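Local coordinates for protein Exo-alpha-sialidase (Clostridium perfringens, PDB 2VO8) that probably binds a partner dockerin module through its cohesin domain, helping a family 33 glycoside hydrolase (exo-alpha-sialidase) join multi-enzyme toxin complexes, at residues A[7-12]-A[117-122]; A[14-19]-A[110-115]; A[30-35]-A[127-132]; A[58-63]-A[77-82]. All blocks are in the same frame, centred on the assembly; numbering follows the deposited sequence.

Contact 1. Residues A[7-12]-A[117-122]; sequences TTVGNS and ALVGAG
Two small carbon-to-carbon touches carry this contact: Val9 meets Val119, and Ser12 lies against Ala117. In the first, the CG2 methyl of Val9 comes to 3.7 Å from CG2 of Val119. On each valine this is the branch seated between the backbone N and the carbonyl carbon (chi1 -60° for Val9, -68° for Val119), and the two side chains slant past each other as they meet. In the second pair, Ser12 CB sits 3.7 Å from Ala117 CB, a methylene against a methyl. The serine therefore takes part through its carbon, while its hydroxyl skims the same methyl, OG standing 4.0 Å from Ala117 CB.

The polar bonding of Ser12 OG is made with strand 126-139, to the carbonyl oxygen of Glu130 and the hydroxyl of Ser132. That strand pairs in parallel with 10-15 and antiparallel with 107-121, and so bridges the two segments described here. Val41 and Ala44 of strand 41-49 also pack on Val119.

Cohesion between 7-12 and 117-122 thus rests on van der Waals contact between carbon atoms, largely buried, with the one buried hydroxyl already satisfied by a third strand.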
loop_
_atom_site.group_PDB
_atom_site.type_symbol
_atom_site.label_atom_id
_atom_site.label_comp_id
_atom_site.label_asym_id
_atom_site.label_seq_id
_atom_site.Cartn_x
_atom_site.Cartn_y
_atom_site.Cartn_z
ATOM N N THR A 7 9.218 -10.481 15.716
ATOM C CA THR A 7 8.074 -11.068 14.979
ATOM C C THR A 7 7.157 -9.896 14.568
ATOM O O THR A 7 7.704 -8.808 14.319
ATOM C CB THR A 7 7.380 -12.200 15.782
ATOM O OG1 THR A 7 7.144 -11.788 17.135
ATOM C CG2 THR A 7 8.241 -13.478 15.779
ATOM N N THR A 8 5.829 -10.110 14.486
ATOM C CA THR A 8 4.861 -9.190 13.830
ATOM C C THR A 8 3.563 -9.033 14.621
ATOM O O THR A 8 3.210 -9.892 15.422
ATOM C CB THR A 8 4.458 -9.690 12.400
ATOM O OG1 THR A 8 3.783 -10.970 12.486
ATOM C CG2 THR A 8 5.680 -9.772 11.503
ATOM N N VAL A 9 2.856 -7.929 14.392
ATOM C CA VAL A 9 1.649 -7.605 15.131
ATOM C C VAL A 9 0.381 -7.700 14.278
ATOM O O VAL A 9 -0.738 -7.584 14.774
ATOM C CB VAL A 9 1.806 -6.213 15.851
ATOM C CG1 VAL A 9 3.016 -6.224 16.855
ATOM C CG2 VAL A 9 1.961 -5.064 14.878
ATOM N N GLY A 10 0.541 -7.957 12.975
ATOM C CA GLY A 10 -0.607 -8.025 12.102
ATOM C C GLY A 10 -0.127 -8.245 10.677
ATOM O O GLY A 10 1.056 -8.442 10.470
ATOM N N ASN A 11 -1.064 -8.218 9.744
ATOM C CA ASN A 11 -0.769 -8.356 8.319
ATOM C C ASN A 11 -0.965 -7.064 7.521
ATOM O O ASN A 11 -1.965 -6.371 7.705
ATOM C CB ASN A 11 -1.683 -9.383 7.711
ATOM C CG ASN A 11 -1.558 -10.766 8.391
ATOM O OD1 ASN A 11 -2.565 -11.442 8.643
ATOM N ND2 ASN A 11 -0.344 -11.161 8.673
ATOM N N SER A 12 -0.065 -6.826 6.574
ATOM C CA SER A 12 -0.345 -5.804 5.519
ATOM C C SER A 12 -1.302 -6.419 4.501
ATOM O O SER A 12 -1.329 -7.640 4.342
ATOM C CB SER A 12 0.945 -5.311 4.861
ATOM O OG SER A 12 1.656 -6.325 4.176
ATOM N N ALA A 117 6.470 -2.912 5.876
ATOM C CA ALA A 117 5.104 -2.686 6.371
ATOM C C ALA A 117 5.188 -2.680 7.896
ATOM O O ALA A 117 5.573 -3.672 8.495
ATOM C CB ALA A 117 4.169 -3.738 5.888
ATOM N N LEU A 118 4.919 -1.519 8.476
ATOM C CA LEU A 118 5.174 -1.270 9.923
ATOM C C LEU A 118 3.990 -0.475 10.428
ATOM O O LEU A 118 3.359 0.259 9.626
ATOM C CB LEU A 118 6.408 -0.408 10.122
ATOM C CG LEU A 118 7.780 -0.616 9.491
ATOM C CD1 LEU A 118 8.545 0.661 9.610
ATOM C CD2 LEU A 118 8.530 -1.770 10.171
ATOM N N VAL A 119 3.722 -0.571 11.737
ATOM C CA VAL A 119 2.750 0.314 12.402
ATOM C C VAL A 119 3.394 0.982 13.619
ATOM O O VAL A 119 4.255 0.395 14.282
ATOM C CB VAL A 119 1.393 -0.377 12.804
ATOM C CG1 VAL A 119 0.542 -0.788 11.571
ATOM C CG2 VAL A 119 1.629 -1.580 13.720
ATOM N N GLY A 120 3.025 2.251 13.854
ATOM C CA GLY A 120 3.358 2.971 15.072
ATOM C C GLY A 120 2.149 2.829 15.948
ATOM O O GLY A 120 1.002 2.961 15.476
ATOM N N ALA A 121 2.399 2.560 17.222
ATOM C CA ALA A 121 1.352 2.157 18.137
ATOM C C ALA A 121 1.352 3.058 19.360
ATOM O O ALA A 121 2.217 3.918 19.521
ATOM C CB ALA A 121 1.537 0.703 18.548
ATOM N N GLY A 122 0.365 2.845 20.217
ATOM C CA GLY A 122 0.174 3.652 21.449
ATOM C C GLY A 122 1.148 3.396 22.593
ATOM O O GLY A 122 1.083 4.042 23.647
#

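Contact 2. Residues A[14-19]-A[110-115]; sequences IKVNDE and EVLGLT
Ile14 spans the gap to Leu112 with its terminal methyl, CD1 lying 3.8 Å from Leu112 CB and 3.6 Å from the carbonyl oxygen of the same residue. The isoleucine reaches that far because its chain is fully extended: CG1 points opposite the backbone N (chi1 171°) and CD1 continues the line (chi2 164°). It meets the leucine side chain nearly at right angles, with the methyl set against the root of Leu112. The outer end of Leu112 serves a second neighbour, its CD1 approaching CG2 of Val16 at 4.1 Å, again in a perpendicular crossing. Nearer the start of Ile14, CB is 4.3 Å from Leu114 CD1, a looser touch.

Further hydrophobic side chains back this first shell. Phe26 packs on both Val16 and Leu112, Leu30 on both Ile14 and Leu114, and Phe48 likewise on Ile14 and Leu114, while Phe55 also touches Leu112. The backbones are held by other strands: Lys15 bonds to Ile29, and Leu112 to Lys134.

Side chains of strands that do not pair with each other meeting in a largely apolar interior fit the beta-sandwich, of which the cohesin jelly roll is one form.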
loop_
_atom_site.group_PDB
_atom_site.type_symbol
_atom_site.label_atom_id
_atom_site.label_comp_id
_atom_site.label_asym_id
_atom_site.label_seq_id
_atom_site.Cartn_x
_atom_site.Cartn_y
_atom_site.Cartn_z
ATOM N N ILE A 14 -2.810 -5.853 0.363
ATOM C CA ILE A 14 -2.868 -5.133 -0.928
ATOM C C ILE A 14 -3.964 -5.779 -1.771
ATOM O O ILE A 14 -3.952 -6.990 -1.961
ATOM C CB ILE A 14 -1.476 -5.064 -1.621
ATOM C CG1 ILE A 14 -1.591 -4.519 -3.067
ATOM C CG2 ILE A 14 -0.693 -6.373 -1.594
ATOM C CD1 ILE A 14 -0.190 -4.071 -3.640
ATOM N N LYS A 15 -4.897 -4.969 -2.249
ATOM C CA LYS A 15 -6.057 -5.415 -3.016
ATOM C C LYS A 15 -6.001 -4.697 -4.349
ATOM O O LYS A 15 -5.852 -3.477 -4.404
ATOM C CB LYS A 15 -7.381 -5.176 -2.324
ATOM C CG LYS A 15 -7.626 -6.076 -1.121
ATOM C CD LYS A 15 -9.058 -5.953 -0.555
ATOM C CE LYS A 15 -9.335 -4.616 0.067
ATOM N NZ LYS A 15 -8.573 -4.389 1.325
ATOM N N VAL A 16 -6.025 -5.487 -5.406
ATOM C CA VAL A 16 -5.951 -4.948 -6.757
ATOM C C VAL A 16 -6.574 -5.962 -7.700
ATOM O O VAL A 16 -6.568 -7.211 -7.457
ATOM C CB VAL A 16 -4.461 -4.609 -7.131
ATOM C CG1 VAL A 16 -3.625 -5.766 -6.971
ATOM C CG2 VAL A 16 -4.312 -4.030 -8.610
ATOM N N ASN A 17 -7.140 -5.464 -8.785
ATOM C CA ASN A 17 -7.751 -6.330 -9.762
ATOM C C ASN A 17 -6.629 -7.197 -10.359
ATOM O O ASN A 17 -5.478 -6.779 -10.411
ATOM C CB ASN A 17 -8.408 -5.532 -10.911
ATOM C CG ASN A 17 -9.644 -4.749 -10.479
ATOM O OD1 ASN A 17 -10.353 -5.113 -9.522
ATOM N ND2 ASN A 17 -9.929 -3.676 -11.236
ATOM N N ASP A 18 -7.013 -8.418 -10.684
ATOM C CA ASP A 18 -6.167 -9.432 -11.314
ATOM C C ASP A 18 -5.689 -8.971 -12.691
ATOM O O ASP A 18 -4.581 -9.310 -13.119
ATOM C CB ASP A 18 -7.000 -10.714 -11.520
ATOM C CG ASP A 18 -7.165 -11.524 -10.259
ATOM O OD1 ASP A 18 -6.611 -11.131 -9.187
ATOM O OD2 ASP A 18 -7.828 -12.591 -10.352
ATOM N N GLU A 19 -6.547 -8.253 -13.394
ATOM C CA GLU A 19 -6.234 -7.783 -14.732
ATOM C C GLU A 19 -6.398 -6.282 -14.786
ATOM O O GLU A 19 -7.422 -5.721 -14.315
ATOM C CB GLU A 19 -7.090 -8.468 -15.796
ATOM C CG GLU A 19 -6.752 -9.986 -15.902
ATOM C CD GLU A 19 -7.399 -10.683 -17.071
ATOM O OE1 GLU A 19 -7.725 -10.036 -18.090
ATOM O OE2 GLU A 19 -7.569 -11.926 -16.970
ATOM N N GLU A 110 2.982 -8.935 -13.607
ATOM C CA GLU A 110 3.753 -7.986 -12.825
ATOM C C GLU A 110 3.357 -8.038 -11.332
ATOM O O GLU A 110 2.227 -8.310 -11.019
ATOM C CB GLU A 110 3.524 -6.555 -13.299
ATOM C CG GLU A 110 3.859 -6.357 -14.807
ATOM C CD GLU A 110 5.361 -6.464 -15.068
ATOM O OE1 GLU A 110 6.174 -6.126 -14.176
ATOM O OE2 GLU A 110 5.736 -6.877 -16.180
ATOM N N VAL A 111 4.305 -7.742 -10.479
ATOM C CA VAL A 111 4.091 -7.819 -9.019
ATOM C C VAL A 111 4.084 -6.426 -8.400
ATOM O O VAL A 111 5.056 -5.674 -8.537
ATOM C CB VAL A 111 5.138 -8.709 -8.355
ATOM C CG1 VAL A 111 4.944 -8.758 -6.824
ATOM C CG2 VAL A 111 5.119 -10.137 -9.024
ATOM N N LEU A 112 2.976 -6.119 -7.706
ATOM C CA LEU A 112 2.852 -4.971 -6.830
ATOM C C LEU A 112 3.070 -5.471 -5.381
ATOM O O LEU A 112 2.309 -6.314 -4.923
ATOM C CB LEU A 112 1.497 -4.346 -7.005
ATOM C CG LEU A 112 1.132 -4.057 -8.487
ATOM C CD1 LEU A 112 -0.270 -3.594 -8.604
ATOM C CD2 LEU A 112 2.221 -3.088 -9.090
ATOM N N GLY A 113 4.157 -5.015 -4.775
ATOM C CA GLY A 113 4.663 -5.518 -3.492
ATOM C C GLY A 113 4.762 -4.499 -2.372
ATOM O O GLY A 113 4.954 -3.317 -2.591
ATOM N N LEU A 114 4.668 -5.001 -1.151
ATOM C CA LEU A 114 4.973 -4.209 0.027
ATOM C C LEU A 114 6.182 -4.869 0.666
ATOM O O LEU A 114 6.060 -5.992 1.230
ATOM C CB LEU A 114 3.741 -4.140 0.953
ATOM C CG LEU A 114 2.433 -3.491 0.462
ATOM C CD1 LEU A 114 1.175 -3.649 1.413
ATOM C CD2 LEU A 114 2.596 -1.950 0.169
ATOM N N THR A 115 7.344 -4.227 0.557
ATOM C CA THR A 115 8.590 -4.830 1.040
ATOM C C THR A 115 8.986 -4.369 2.453
ATOM O O THR A 115 9.930 -4.892 3.040
ATOM C CB THR A 115 9.750 -4.570 0.056
ATOM O OG1 THR A 115 9.855 -3.162 -0.201
ATOM C CG2 THR A 115 9.513 -5.289 -1.245
#

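Contact 3. Residues A[30-35]-A[127-132]; sequences LGIEGL and HDLELS
Leu129 buries the most surface here and divides its two methyls between two partners, CD1 going to Ile32 and CD2 to Leu35. The closer approach is to Ile32, whose CG2 branch stands 3.5 Å from Leu129 CD1, the side chains passing at a slant. Ile32 offers this short branch because CG2 lies opposite its own carbonyl carbon, whereas the longer CG1 arm takes the position between N and C (chi1 58°).

Leu35, just beyond the end of strand 26-33, comes at the other methyl almost perpendicularly. Both of its methyls face the target: CD2 is 4.0 Å and CD1 4.1 Å from Leu129 CD2. Between the two partners the chain turns at Gly34, whose positive phi of 61° suits a glycine and whose N bonds to the Asp93 side chain; Leu35 is thereby brought back over Leu129.

Tyr46 lies against Ile32, and Val41 against Leu35, so strand 41-49 adds to the apolar surroundings. Strand 10-15 runs between the two segments as a sheet neighbour of each, its Asn11 bonded through the backbone to Glu33 and its Gly10 to Glu130. Contact between next-but-one strands, made over the strand they share, is consistent with a curled sheet such as that of the cohesin jelly roll.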
loop_
_atom_site.group_PDB
_atom_site.type_symbol
_atom_site.label_atom_id
_atom_site.label_comp_id
_atom_site.label_asym_id
_atom_site.label_seq_id
_atom_site.Cartn_x
_atom_site.Cartn_y
_atom_site.Cartn_z
ATOM N N LEU A 30 -3.981 -0.329 -0.222
ATOM C CA LEU A 30 -3.088 -0.797 0.819
ATOM C C LEU A 30 -3.759 -0.707 2.195
ATOM O O LEU A 30 -4.403 0.290 2.519
ATOM C CB LEU A 30 -1.801 -0.037 0.838
ATOM C CG LEU A 30 -1.129 0.337 -0.482
ATOM C CD1 LEU A 30 0.222 0.957 -0.163
ATOM C CD2 LEU A 30 -0.994 -0.978 -1.311
ATOM N N GLY A 31 -3.639 -1.761 2.993
ATOM C CA GLY A 31 -4.278 -1.728 4.319
ATOM C C GLY A 31 -3.602 -2.607 5.341
ATOM O O GLY A 31 -2.439 -2.980 5.192
ATOM N N ILE A 32 -4.356 -2.880 6.402
ATOM C CA ILE A 32 -3.908 -3.784 7.482
ATOM C C ILE A 32 -5.032 -4.774 7.768
ATOM O O ILE A 32 -6.202 -4.542 7.387
ATOM C CB ILE A 32 -3.483 -2.975 8.739
ATOM C CG1 ILE A 32 -4.617 -2.095 9.278
ATOM C CG2 ILE A 32 -2.203 -2.121 8.484
ATOM C CD1 ILE A 32 -4.270 -1.473 10.652
ATOM N N GLU A 33 -4.702 -5.901 8.413
ATOM C CA GLU A 33 -5.701 -6.929 8.729
ATOM C C GLU A 33 -5.173 -7.780 9.889
ATOM O O GLU A 33 -3.977 -7.915 10.071
ATOM C CB GLU A 33 -6.022 -7.791 7.498
ATOM C CG GLU A 33 -7.051 -8.928 7.701
ATOM C CD GLU A 33 -6.436 -10.190 8.308
ATOM O OE1 GLU A 33 -5.237 -10.433 8.113
ATOM O OE2 GLU A 33 -7.160 -10.932 9.006
ATOM N N GLY A 34 -6.096 -8.254 10.721
ATOM C CA GLY A 34 -5.739 -9.161 11.809
ATOM C C GLY A 34 -4.770 -8.619 12.839
ATOM O O GLY A 34 -3.950 -9.357 13.368
ATOM N N LEU A 35 -4.836 -7.319 13.127
ATOM C CA LEU A 35 -3.956 -6.738 14.135
ATOM C C LEU A 35 -4.249 -7.357 15.518
ATOM O O LEU A 35 -5.408 -7.691 15.802
ATOM C CB LEU A 35 -4.118 -5.215 14.219
ATOM C CG LEU A 35 -3.135 -4.424 13.357
ATOM C CD1 LEU A 35 -1.752 -4.274 14.054
ATOM C CD2 LEU A 35 -3.006 -5.110 11.958
ATOM N N HIS A 127 6.314 -1.353 15.145
ATOM C CA HIS A 127 6.076 -2.791 15.156
ATOM C C HIS A 127 5.915 -3.320 13.729
ATOM O O HIS A 127 5.322 -2.660 12.875
ATOM C CB HIS A 127 4.790 -3.087 15.884
ATOM C CG HIS A 127 4.824 -2.713 17.326
ATOM N ND1 HIS A 127 4.403 -1.482 17.774
ATOM C CD2 HIS A 127 5.221 -3.406 18.418
ATOM C CE1 HIS A 127 4.553 -1.431 19.090
ATOM N NE2 HIS A 127 5.029 -2.590 19.509
ATOM N N ASP A 128 6.411 -4.527 13.484
ATOM C CA ASP A 128 6.332 -5.099 12.130
ATOM C C ASP A 128 4.981 -5.660 11.774
ATOM O O ASP A 128 4.268 -6.198 12.604
ATOM C CB ASP A 128 7.347 -6.220 11.954
ATOM C CG ASP A 128 8.761 -5.774 12.086
ATOM O OD1 ASP A 128 9.081 -4.578 11.883
ATOM O OD2 ASP A 128 9.590 -6.689 12.338
ATOM N N LEU A 129 4.655 -5.583 10.478
ATOM C CA LEU A 129 3.495 -6.277 9.921
ATOM C C LEU A 129 4.093 -7.337 8.966
ATOM O O LEU A 129 5.168 -7.145 8.468
ATOM C CB LEU A 129 2.609 -5.338 9.098
ATOM C CG LEU A 129 1.807 -4.205 9.801
ATOM C CD1 LEU A 129 1.074 -3.419 8.755
ATOM C CD2 LEU A 129 0.857 -4.668 10.916
ATOM N N GLU A 130 3.357 -8.403 8.731
ATOM C CA GLU A 130 3.707 -9.346 7.660
ATOM C C GLU A 130 3.615 -8.618 6.314
ATOM O O GLU A 130 2.702 -7.822 6.106
ATOM C CB GLU A 130 2.765 -10.514 7.665
ATOM C CG GLU A 130 3.074 -11.509 8.770
ATOM C CD GLU A 130 2.431 -12.864 8.544
ATOM O OE1 GLU A 130 2.138 -13.239 7.375
ATOM O OE2 GLU A 130 2.176 -13.558 9.566
ATOM N N LEU A 131 4.568 -8.922 5.436
ATOM C CA LEU A 131 4.606 -8.345 4.099
ATOM C C LEU A 131 3.533 -8.948 3.179
ATOM O O LEU A 131 2.866 -9.918 3.491
ATOM C CB LEU A 131 6.022 -8.480 3.519
ATOM C CG LEU A 131 7.147 -7.918 4.392
ATOM C CD1 LEU A 131 8.553 -8.053 3.759
ATOM C CD2 LEU A 131 6.831 -6.445 4.759
ATOM N N SER A 132 3.333 -8.333 2.018
ATOM C CA SER A 132 2.333 -8.834 1.094
ATOM C C SER A 132 2.682 -8.366 -0.344
ATOM O O SER A 132 3.415 -7.397 -0.517
ATOM C CB SER A 132 0.915 -8.421 1.488
ATOM O OG SER A 132 0.791 -6.990 1.568
#

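Contact 4. Residues A[58-63]-A[77-82]; sequences NEITSF and GKVRIL
Strands 55-62 and 78-85 face each other without pairing, their closest alpha carbons being those of Ile60 and Ile81, 8.4 Å apart. Ile60 is the residue of 58-63 that makes the contact. Its CD1 methyl lies 3.6 Å from Val79 CG1 and 4.0 Å from Ile81 CD1, and in both cases the side chains run toward each other and meet tip to tip. The shorter branch shares in the second meeting, with Ile60 CG2 at 4.1 Å from Ile81 CD1. The methyl of Ile81 thus touches both branches of Ile60, while Val79 presents the branch that lies opposite its backbone N (chi1 -170°).

This is the face-to-face packing of a beta-sandwich, the cohesin architecture: strand 55-62 is hydrogen-bonded along 95-103, and strand 78-85 lies between 41-49 and 67-75. A classic beta bulge interrupts the former pairing, where Asn58 and Glu59 both face Asn100.

Val97 of strand 95-103 and Ser71 of strand 67-75 also touch Ile60, while Phe48, Val69 and Leu30, from three different strands, pack on Ile81.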
loop_
_atom_site.group_PDB
_atom_site.type_symbol
_atom_site.label_atom_id
_atom_site.label_comp_id
_atom_site.label_asym_id
_atom_site.label_seq_id
_atom_site.Cartn_x
_atom_site.Cartn_y
_atom_site.Cartn_z
ATOM N N ASN A 58 0.540 7.582 -10.646
ATOM C CA ASN A 58 -0.317 8.764 -10.829
ATOM C C ASN A 58 -0.499 9.594 -9.591
ATOM O O ASN A 58 -0.154 10.778 -9.590
ATOM C CB ASN A 58 -1.692 8.392 -11.360
ATOM C CG ASN A 58 -1.627 7.730 -12.698
ATOM O OD1 ASN A 58 -2.324 6.728 -12.968
ATOM N ND2 ASN A 58 -0.763 8.269 -13.551
ATOM N N GLU A 59 -1.057 9.005 -8.544
ATOM C CA GLU A 59 -1.235 9.719 -7.245
ATOM C C GLU A 59 -1.412 8.666 -6.165
ATOM O O GLU A 59 -1.895 7.555 -6.449
ATOM C CB GLU A 59 -2.443 10.623 -7.210
ATOM C CG GLU A 59 -3.743 9.926 -7.624
ATOM C CD GLU A 59 -5.040 10.671 -7.243
ATOM O OE1 GLU A 59 -4.976 11.901 -6.943
ATOM O OE2 GLU A 59 -6.127 10.026 -7.288
ATOM N N ILE A 60 -1.014 9.032 -4.955
ATOM C CA ILE A 60 -1.149 8.152 -3.791
ATOM C C ILE A 60 -1.937 8.996 -2.785
ATOM O O ILE A 60 -1.527 10.098 -2.429
ATOM C CB ILE A 60 0.203 7.753 -3.241
ATOM C CG1 ILE A 60 0.946 6.811 -4.215
ATOM C CG2 ILE A 60 0.085 7.028 -1.894
ATOM C CD1 ILE A 60 2.340 6.613 -3.809
ATOM N N THR A 61 -3.098 8.499 -2.385
ATOM C CA THR A 61 -3.951 9.242 -1.466
ATOM C C THR A 61 -4.482 8.402 -0.314
ATOM O O THR A 61 -4.453 7.153 -0.307
ATOM C CB THR A 61 -5.159 9.829 -2.204
ATOM O OG1 THR A 61 -5.900 8.779 -2.791
ATOM C CG2 THR A 61 -4.711 10.827 -3.337
ATOM N N SER A 62 -4.988 9.094 0.687
ATOM C CA SER A 62 -5.589 8.384 1.822
ATOM C C SER A 62 -6.888 7.703 1.433
ATOM O O SER A 62 -7.661 8.170 0.579
ATOM C CB SER A 62 -5.810 9.375 2.983
ATOM O OG SER A 62 -6.798 10.284 2.599
ATOM N N PHE A 63 -7.154 6.554 2.074
ATOM C CA PHE A 63 -8.346 5.796 1.762
ATOM C C PHE A 63 -9.598 6.508 2.287
ATOM O O PHE A 63 -10.688 6.341 1.746
ATOM C CB PHE A 63 -8.226 4.346 2.258
ATOM C CG PHE A 63 -9.318 3.449 1.765
ATOM C CD1 PHE A 63 -9.240 2.855 0.513
ATOM C CD2 PHE A 63 -10.430 3.187 2.570
ATOM C CE1 PHE A 63 -10.277 2.010 0.065
ATOM C CE2 PHE A 63 -11.437 2.356 2.134
ATOM C CZ PHE A 63 -11.367 1.766 0.876
ATOM N N GLY A 77 10.270 3.018 -8.956
ATOM C CA GLY A 77 9.568 1.782 -8.605
ATOM C C GLY A 77 9.624 1.396 -7.134
ATOM O O GLY A 77 9.232 0.290 -6.777
ATOM N N LYS A 78 10.105 2.309 -6.294
ATOM C CA LYS A 78 10.160 2.112 -4.823
ATOM C C LYS A 78 9.673 3.373 -4.134
ATOM O O LYS A 78 10.318 4.414 -4.240
ATOM C CB LYS A 78 11.572 1.783 -4.353
ATOM C CG LYS A 78 12.097 0.471 -4.932
ATOM C CD LYS A 78 13.424 0.103 -4.345
ATOM C CE LYS A 78 13.902 -1.250 -4.875
ATOM N NZ LYS A 78 15.368 -1.424 -4.750
ATOM N N VAL A 79 8.524 3.263 -3.452
ATOM C CA VAL A 79 7.791 4.440 -2.947
ATOM C C VAL A 79 7.590 4.288 -1.430
ATOM O O VAL A 79 6.925 3.351 -0.964
ATOM C CB VAL A 79 6.436 4.632 -3.608
ATOM C CG1 VAL A 79 5.806 6.040 -3.211
ATOM C CG2 VAL A 79 6.503 4.478 -5.130
ATOM N N ARG A 80 8.178 5.221 -0.695
ATOM C CA ARG A 80 8.000 5.309 0.745
ATOM C C ARG A 80 6.678 6.000 1.022
ATOM O O ARG A 80 6.459 7.115 0.554
ATOM C CB ARG A 80 9.150 6.068 1.396
ATOM C CG ARG A 80 8.961 6.151 2.897
ATOM C CD ARG A 80 10.237 6.522 3.609
ATOM N NE ARG A 80 10.568 7.944 3.462
ATOM C CZ ARG A 80 11.653 8.437 2.846
ATOM N NH1 ARG A 80 12.566 7.634 2.276
ATOM N NH2 ARG A 80 11.831 9.753 2.786
ATOM N N ILE A 81 5.816 5.343 1.783
ATOM C CA ILE A 81 4.453 5.800 2.066
ATOM C C ILE A 81 4.255 5.825 3.580
ATOM O O ILE A 81 4.437 4.795 4.253
ATOM C CB ILE A 81 3.387 4.930 1.428
ATOM C CG1 ILE A 81 3.621 4.818 -0.091
ATOM C CG2 ILE A 81 1.967 5.429 1.800
ATOM C CD1 ILE A 81 2.627 4.056 -0.748
ATOM N N LEU A 82 3.973 7.033 4.105
ATOM C CA LEU A 82 3.701 7.229 5.541
ATOM C C LEU A 82 2.234 7.580 5.660
ATOM O O LEU A 82 1.786 8.580 5.042
ATOM C CB LEU A 82 4.551 8.377 6.107
ATOM C CG LEU A 82 6.069 8.243 5.995
ATOM C CD1 LEU A 82 6.851 9.457 6.591
ATOM C CD2 LEU A 82 6.536 6.973 6.662
#

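All four contacts belong to one cohesin domain and are joined largely through strands 10-15, 26-33, 107-121 and 126-139. Contacts 1 and 3 are the nearest pair, their centres 6 Å apart, linked through the probable hydrogen bond of Ser12 OG to Glu130 O, 2.7 Å. Contacts 1 and 2 repeat the meeting of strands 10-15 and 107-121 about 20 Å apart between centres, yet Ser12 CB still touches Leu114 CD1 at 3.8 Å. Contact 2 is tied to contact 3 by a probable backbone hydrogen bond, Leu114 N to Ser132 O at 2.8 Å. Contact 4 joins the interior through Leu30 CD1, 4.0 Å from Ile81 CD1, but touches neither contact 1 nor contact 2.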